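Side-chain contact in endo-beta-1,4-mannanase (Alicyclobacillus acidocaldarius, PDB 4CD8), which hydrolyses internal beta-1,4-mannosidic linkages of mannans, as an endo-acting glycoside hydrolase of family GH113: residues A[264-269]-A[308-313]. Residues are numbered along the deposited sequence; the frame is centred on the assembly and turned at random.
Sequences AMFAAM and DVVARA
Phe266 reaches across to Val309, Val310 and Ala313 in an apolar helix-to-helix contact on the outer layer of the (beta/alpha)8, or TIM, barrel. The segments belong to helices 255-268 and 305-317, joined through barrel strand 275-283, and run nearly parallel, at 20°, with their axes 11.1 Å apart. A gap of that size suits one large flat side chain set against small ones, and no hydrogen bond crosses it. With CG beside its own backbone N and anti to the carbonyl carbon (chi1 -66°), Phe266 projects its ring between the helices.

Val309 and Ala313, one helical turn apart, meet this ring differently. CG1 of Val309, anti to the backbone N, lies at the edge in the ring plane, 3.9 Å from Phe266 CD2; the beta-branch thus supplies a methyl close to the helix surface. Val310 approaches obliquely, its CG2 4.1 Å from Phe266 CE2, while its side chain also touches Leu280 of the strand beneath. The terminal methyl of Met265, CE, lies 3.8 Å above the ring plane toward the rim, on the face opposite Ala313, and Tyr278 of the same strand makes an edge-to-face contact with the ring. Replacing Phe266 with an alanine would probably open a gap between the helices and deprive the Ala313 methyl of its aromatic partner. Alanine suits position 313 because its short side chain lets the ring lie close to the helix: CB sits 3.6 Å from the Phe266 ring centroid, just 2° off the normal, in a CH-pi contact.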
# COMPACT_ATOMS: atom_id res chain seq x y z
N ALA A 264 10.99 15.53 7.21
CA ALA A 264 12.11 14.65 7.57
C ALA A 264 12.35 13.57 6.53
O ALA A 264 13.50 13.26 6.20
CB ALA A 264 11.88 14.01 8.94
N MET A 265 11.26 13.00 6.03
CA MET A 265 11.34 11.98 5.00
C MET A 265 11.96 12.55 3.72
O MET A 265 12.94 11.98 3.21
CB MET A 265 9.96 11.41 4.73
CG MET A 265 9.98 10.48 3.53
SD MET A 265 8.36 9.81 3.24
CE MET A 265 7.54 11.18 2.45
N PHE A 266 11.42 13.65 3.21
CA PHE A 266 11.97 14.26 2.00
C PHE A 266 13.41 14.71 2.19
O PHE A 266 14.24 14.50 1.28
CB PHE A 266 11.11 15.42 1.50
CG PHE A 266 9.74 14.99 1.01
CD1 PHE A 266 9.59 13.96 0.09
CD2 PHE A 266 8.61 15.64 1.45
CE1 PHE A 266 8.32 13.60 -0.38
CE2 PHE A 266 7.36 15.28 0.99
CZ PHE A 266 7.21 14.26 0.09
N ALA A 267 13.76 15.22 3.37
CA ALA A 267 15.15 15.65 3.59
C ALA A 267 16.10 14.47 3.56
O ALA A 267 17.25 14.59 3.07
CB ALA A 267 15.30 16.39 4.92
N ALA A 268 15.63 13.34 4.08
CA ALA A 268 16.47 12.13 4.19
C ALA A 268 16.73 11.39 2.85
O ALA A 268 17.83 10.87 2.63
CB ALA A 268 15.89 11.18 5.22
N MET A 269 15.73 11.35 1.96
CA MET A 269 15.80 10.48 0.79
C MET A 269 16.64 11.14 -0.29
O MET A 269 16.38 12.27 -0.65
CB MET A 269 14.40 10.16 0.23
CG MET A 269 13.54 9.28 1.13
SD MET A 269 14.36 7.77 1.71
CE MET A 269 14.53 6.84 0.18
N ASP A 308 1.10 21.03 1.17
CA ASP A 308 2.07 21.95 0.56
C ASP A 308 3.49 21.40 0.59
O ASP A 308 4.26 21.64 -0.37
CB ASP A 308 2.05 23.32 1.26
CG ASP A 308 0.68 23.95 1.25
OD1 ASP A 308 -0.02 23.86 0.21
OD2 ASP A 308 0.30 24.51 2.29
N VAL A 309 3.87 20.72 1.67
CA VAL A 309 5.22 20.09 1.72
C VAL A 309 5.34 19.10 0.57
O VAL A 309 6.35 19.10 -0.19
CB VAL A 309 5.51 19.38 3.06
CG1 VAL A 309 6.88 18.72 3.05
CG2 VAL A 309 5.44 20.39 4.21
N VAL A 310 4.33 18.25 0.44
CA VAL A 310 4.27 17.30 -0.66
C VAL A 310 4.26 17.97 -2.03
O VAL A 310 4.97 17.52 -2.99
CB VAL A 310 3.07 16.35 -0.49
CG1 VAL A 310 2.83 15.53 -1.75
CG2 VAL A 310 3.29 15.45 0.72
N ALA A 311 3.48 19.04 -2.16
CA ALA A 311 3.43 19.80 -3.40
C ALA A 311 4.81 20.33 -3.77
O ALA A 311 5.27 20.14 -4.91
CB ALA A 311 2.43 20.94 -3.27
N ARG A 312 5.49 20.96 -2.81
CA ARG A 312 6.82 21.52 -3.06
C ARG A 312 7.80 20.42 -3.51
O ARG A 312 8.59 20.63 -4.47
CB ARG A 312 7.34 22.27 -1.82
N ALA A 313 7.73 19.24 -2.85
CA ALA A 313 8.62 18.13 -3.23
C ALA A 313 8.24 17.52 -4.60
O ALA A 313 9.10 17.37 -5.50
CB ALA A 313 8.66 17.07 -2.14